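Local coordinates for protein uncharacterized HTH-type transcriptional regulator Rv2887 (Mycobacterium tuberculosis, PDB 5HSM) that represses transcription of methyltransferase and other genes as a homodimeric MarR-family DNA-binding protein, and binds salicylate and para-aminosalicylic acid, at residues L62-A74 with S111-A124. Residues are numbered along the deposited sequence; the frame is centred on the assembly and turned at random.
Sequences LRMLSQSPGLSSA and SLPATLTARGRALA. With SO4 (sulfate ion), chain C.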
loop_
_atom_site.group_PDB
_atom_site.type_symbol
_atom_site.label_atom_id
_atom_site.label_comp_id
_atom_site.label_asym_id
_atom_site.label_seq_id
_atom_site.Cartn_x
_atom_site.Cartn_y
_atom_site.Cartn_z
ATOM N N LEU A 62 -3.192 11.557 13.071
ATOM C CA LEU A 62 -2.797 12.893 13.521
ATOM C C LEU A 62 -2.782 13.931 12.386
ATOM O O LEU A 62 -3.330 15.030 12.515
ATOM C CB LEU A 62 -1.413 12.800 14.180
ATOM C CG LEU A 62 -0.901 13.909 15.095
ATOM C CD1 LEU A 62 -1.802 14.059 16.309
ATOM C CD2 LEU A 62 0.521 13.587 15.526
ATOM N N ARG A 63 -2.161 13.575 11.268
ATOM C CA ARG A 63 -2.044 14.484 10.141
ATOM C C ARG A 63 -3.416 14.782 9.528
ATOM O O ARG A 63 -3.733 15.940 9.191
ATOM C CB ARG A 63 -1.094 13.901 9.088
ATOM C CG ARG A 63 -0.891 14.807 7.899
ATOM C CD ARG A 63 0.494 14.658 7.321
ATOM N NE ARG A 63 0.759 15.654 6.287
ATOM C CZ ARG A 63 1.067 16.928 6.531
ATOM N NH1 ARG A 63 1.146 17.379 7.780
ATOM N NH2 ARG A 63 1.297 17.757 5.522
ATOM N N MET A 64 -4.236 13.740 9.404
ATOM C CA MET A 64 -5.587 13.906 8.867
ATOM C C MET A 64 -6.419 14.861 9.730
ATOM O O MET A 64 -7.138 15.727 9.217
ATOM C CB MET A 64 -6.294 12.557 8.760
ATOM C CG MET A 64 -5.816 11.705 7.610
ATOM S SD MET A 64 -6.906 10.305 7.305
ATOM C CE MET A 64 -6.677 9.343 8.789
ATOM N N LEU A 65 -6.319 14.692 11.042
ATOM C CA LEU A 65 -7.030 15.567 11.973
ATOM C C LEU A 65 -6.466 16.989 12.040
ATOM O O LEU A 65 -7.199 17.943 12.332
ATOM C CB LEU A 65 -7.031 14.950 13.369
ATOM C CG LEU A 65 -8.083 13.861 13.561
ATOM C CD1 LEU A 65 -7.959 13.252 14.949
ATOM C CD2 LEU A 65 -9.468 14.457 13.365
ATOM N N SER A 66 -5.175 17.156 11.783
ATOM C CA SER A 66 -4.644 18.514 11.740
ATOM C C SER A 66 -5.153 19.214 10.488
ATOM O O SER A 66 -5.360 20.427 10.483
ATOM C CB SER A 66 -3.118 18.528 11.767
ATOM O OG SER A 66 -2.598 18.050 10.551
ATOM N N GLN A 67 -5.353 18.451 9.422
ATOM C CA GLN A 67 -5.845 19.055 8.177
ATOM C C GLN A 67 -7.376 19.139 8.101
ATOM O O GLN A 67 -7.943 19.870 7.267
ATOM C CB GLN A 67 -5.288 18.279 6.979
ATOM C CG GLN A 67 -3.817 18.581 6.718
ATOM C CD GLN A 67 -3.158 17.621 5.747
ATOM O OE1 GLN A 67 -3.736 16.606 5.355
ATOM N NE2 GLN A 67 -1.933 17.944 5.349
ATOM N N SER A 68 -8.052 18.400 8.972
ATOM C CA SER A 68 -9.507 18.378 8.952
ATOM C C SER A 68 -10.107 18.146 10.341
ATOM O O SER A 68 -10.613 17.063 10.625
ATOM C CB SER A 68 -9.994 17.298 7.981
ATOM O OG SER A 68 -11.371 17.450 7.713
ATOM N N PRO A 69 -10.060 19.167 11.208
ATOM C CA PRO A 69 -10.563 18.999 12.577
ATOM C C PRO A 69 -12.039 18.569 12.608
ATOM O O PRO A 69 -12.850 19.016 11.785
ATOM C CB PRO A 69 -10.384 20.390 13.200
ATOM C CG PRO A 69 -9.401 21.104 12.318
ATOM C CD PRO A 69 -9.584 20.536 10.943
ATOM N N GLY A 70 -12.378 17.679 13.530
ATOM C CA GLY A 70 -13.762 17.283 13.723
ATOM C C GLY A 70 -14.236 16.085 12.925
ATOM O O GLY A 70 -15.393 15.692 13.050
ATOM N N LEU A 71 -13.362 15.508 12.100
ATOM C CA LEU A 71 -13.696 14.262 11.404
ATOM C C LEU A 71 -14.003 13.156 12.390
ATOM O O LEU A 71 -13.342 13.037 13.414
ATOM C CB LEU A 71 -12.551 13.815 10.501
ATOM C CG LEU A 71 -12.326 14.587 9.208
ATOM C CD1 LEU A 71 -11.317 13.850 8.342
ATOM C CD2 LEU A 71 -13.637 14.784 8.470
ATOM N N SER A 72 -14.992 12.330 12.076
ATOM C CA SER A 72 -15.307 11.189 12.929
ATOM C C SER A 72 -14.355 10.032 12.671
ATOM O O SER A 72 -13.653 10.000 11.659
ATOM C CB SER A 72 -16.746 10.726 12.711
ATOM O OG SER A 72 -16.904 10.175 11.418
ATOM N N SER A 73 -14.344 9.079 13.597
ATOM C CA SER A 73 -13.503 7.904 13.486
ATOM C C SER A 73 -13.782 7.150 12.194
ATOM O O SER A 73 -12.862 6.695 11.533
ATOM C CB SER A 73 -13.716 6.982 14.684
ATOM O OG SER A 73 -12.916 5.820 14.564
ATOM N N ALA A 74 -15.055 7.030 11.827
ATOM C CA ALA A 74 -15.418 6.297 10.619
ATOM C C ALA A 74 -14.855 7.005 9.398
ATOM O O ALA A 74 -14.332 6.384 8.470
ATOM C CB ALA A 74 -16.929 6.161 10.504
ATOM N N SER A 111 -18.508 5.747 16.812
ATOM C CA SER A 111 -17.778 6.671 15.949
ATOM C C SER A 111 -18.059 8.132 16.300
ATOM O O SER A 111 -19.082 8.697 15.908
ATOM C CB SER A 111 -18.119 6.419 14.484
ATOM O OG SER A 111 -17.364 7.270 13.639
ATOM N N LEU A 112 -17.122 8.735 17.027
ATOM C CA LEU A 112 -17.241 10.106 17.516
ATOM C C LEU A 112 -16.358 11.066 16.722
ATOM O O LEU A 112 -15.378 10.642 16.111
ATOM C CB LEU A 112 -16.856 10.159 18.995
ATOM C CG LEU A 112 -17.450 9.054 19.861
ATOM C CD1 LEU A 112 -16.681 8.946 21.160
ATOM C CD2 LEU A 112 -18.934 9.307 20.122
ATOM N N PRO A 113 -16.701 12.366 16.731
ATOM C CA PRO A 113 -15.807 13.380 16.164
ATOM C C PRO A 113 -14.521 13.475 16.978
ATOM O O PRO A 113 -14.563 13.211 18.177
ATOM C CB PRO A 113 -16.619 14.677 16.281
ATOM C CG PRO A 113 -18.009 14.259 16.504
ATOM C CD PRO A 113 -17.966 12.947 17.202
ATOM N N ALA A 114 -13.411 13.843 16.348
ATOM C CA ALA A 114 -12.145 13.974 17.065
ATOM C C ALA A 114 -11.413 15.250 16.674
ATOM O O ALA A 114 -11.533 15.744 15.547
ATOM C CB ALA A 114 -11.258 12.765 16.819
ATOM N N THR A 115 -10.656 15.781 17.621
ATOM C CA THR A 115 -9.879 16.988 17.401
ATOM C C THR A 115 -8.521 16.870 18.055
ATOM O O THR A 115 -8.329 16.074 18.978
ATOM C CB THR A 115 -10.576 18.240 17.972
ATOM O OG1 THR A 115 -10.861 18.039 19.364
ATOM C CG2 THR A 115 -11.863 18.525 17.233
ATOM N N LEU A 116 -7.585 17.682 17.587
ATOM C CA LEU A 116 -6.275 17.745 18.210
ATOM C C LEU A 116 -6.257 18.774 19.334
ATOM O O LEU A 116 -6.952 19.800 19.275
ATOM C CB LEU A 116 -5.212 18.104 17.182
ATOM C CG LEU A 116 -5.110 17.228 15.938
ATOM C CD1 LEU A 116 -3.850 17.625 15.199
ATOM C CD2 LEU A 116 -5.068 15.756 16.347
ATOM N N THR A 117 -5.434 18.494 20.340
ATOM C CA THR A 117 -5.110 19.440 21.406
ATOM C C THR A 117 -3.975 20.335 20.932
ATOM O O THR A 117 -3.425 20.110 19.850
ATOM C CB THR A 117 -4.660 18.703 22.670
ATOM O OG1 THR A 117 -3.503 17.917 22.351
ATOM C CG2 THR A 117 -5.755 17.778 23.169
ATOM N N ALA A 118 -3.591 21.321 21.741
ATOM C CA ALA A 118 -2.399 22.111 21.429
ATOM C C ALA A 118 -1.168 21.200 21.253
ATOM O O ALA A 118 -0.386 21.347 20.300
ATOM C CB ALA A 118 -2.149 23.164 22.526
ATOM N N ARG A 119 -1.018 20.246 22.167
ATOM C CA ARG A 119 0.081 19.284 22.096
ATOM C C ARG A 119 0.009 18.461 20.817
ATOM O O ARG A 119 1.029 18.184 20.176
ATOM C CB ARG A 119 0.063 18.361 23.312
ATOM C CG ARG A 119 1.155 17.291 23.293
ATOM C CD ARG A 119 1.116 16.435 24.551
ATOM N NE ARG A 119 1.273 17.241 25.760
ATOM C CZ ARG A 119 1.433 16.732 26.976
ATOM N NH1 ARG A 119 1.460 15.414 27.141
ATOM N NH2 ARG A 119 1.569 17.537 28.022
ATOM N N GLY A 120 -1.204 18.066 20.449
ATOM C CA GLY A 120 -1.420 17.341 19.211
ATOM C C GLY A 120 -1.049 18.107 17.954
ATOM O O GLY A 120 -0.491 17.529 17.014
ATOM N N ARG A 121 -1.367 19.398 17.917
ATOM C CA ARG A 121 -1.073 20.202 16.731
ATOM C C ARG A 121 0.443 20.385 16.629
ATOM O O ARG A 121 1.037 20.298 15.535
ATOM C CB ARG A 121 -1.813 21.556 16.795
ATOM C CG ARG A 121 -3.334 21.398 16.814
ATOM C CD ARG A 121 -4.104 22.731 16.715
ATOM N NE ARG A 121 -3.908 23.585 17.885
ATOM C CZ ARG A 121 -4.660 23.554 18.984
ATOM N NH1 ARG A 121 -5.674 22.698 19.086
ATOM N NH2 ARG A 121 -4.403 24.389 19.985
ATOM N N ALA A 122 1.073 20.610 17.784
ATOM C CA ALA A 122 2.518 20.786 17.802
ATOM C C ALA A 122 3.197 19.507 17.318
ATOM O O ALA A 122 4.134 19.545 16.496
ATOM C CB ALA A 122 2.998 21.150 19.191
ATOM N N LEU A 123 2.704 18.381 17.828
ATOM C CA LEU A 123 3.249 17.060 17.487
ATOM C C LEU A 123 3.061 16.763 16.022
ATOM O O LEU A 123 3.932 16.175 15.388
ATOM C CB LEU A 123 2.587 15.959 18.322
ATOM C CG LEU A 123 3.151 14.545 18.183
ATOM C CD1 LEU A 123 4.622 14.505 18.625
ATOM C CD2 LEU A 123 2.319 13.554 18.983
ATOM N N ALA A 124 1.910 17.156 15.479
ATOM C CA ALA A 124 1.617 16.880 14.083
ATOM C C ALA A 124 2.655 17.584 13.228
ATOM O O ALA A 124 3.175 17.009 12.252
ATOM C CB ALA A 124 0.191 17.334 13.709
HETATM S S SO4 C . -1.490 26.560 18.674
HETATM O O1 SO4 C . -0.206 25.868 18.666
HETATM O O2 SO4 C . -1.979 26.630 20.050
HETATM O O3 SO4 C . -2.439 25.833 17.833
HETATM O O4 SO4 C . -1.309 27.907 18.138
#
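With CG of Leu62 turned anti to its own backbone nitrogen (chi1 -162°) and CG of Leu116 anti to its carbonyl carbon (chi1 -55°), the two leucines meet at about a right angle, Leu62 CD1 lying 3.7 Å from Leu116 CD2. The other branch of Leu62 rests on Leu123 and on the backbone of Ala124. Leu116 straddles the end of helix 56-67: its CD2 packs on CB of Leu65, while CD1 sits 3.6 Å from Ser66 CB. Leu65 then splits its own branches over Ala114, CD1 against the methyl group and CD2 3.3 Å from Ala114 O.

Past the helix the chain makes a type II turn from Ser68 to Leu71 and runs beside 111-115, tied by backbone bonds. Gly70 N gives to Ala114 O (2.9 Å), and Ala114 N returns a bond to Leu71 O. Ser73 N donates to Leu112 O, which also takes a CA-H...O contact from Ser72. A single bridge pairs Ser72 with Pro113. At the far end Ala74 N donates to Ser111 OG at 2.9 Å, although Ser111 is poorly ordered.

The arrangement belongs to the winged helix-turn-helix of MarR proteins: 111-117 is consistent with the returning strand of the wing, Thr115 and Thr117 making backbone bonds to Ala101 and Ala99. The axes of 62-67 and 118-124 approach to 9.5 Å and cross at -111°. Leu76 of helix 73-79 and Leu91 of helix 84-96 also touch Leu65, so this leucine joins 111-117 to both helices.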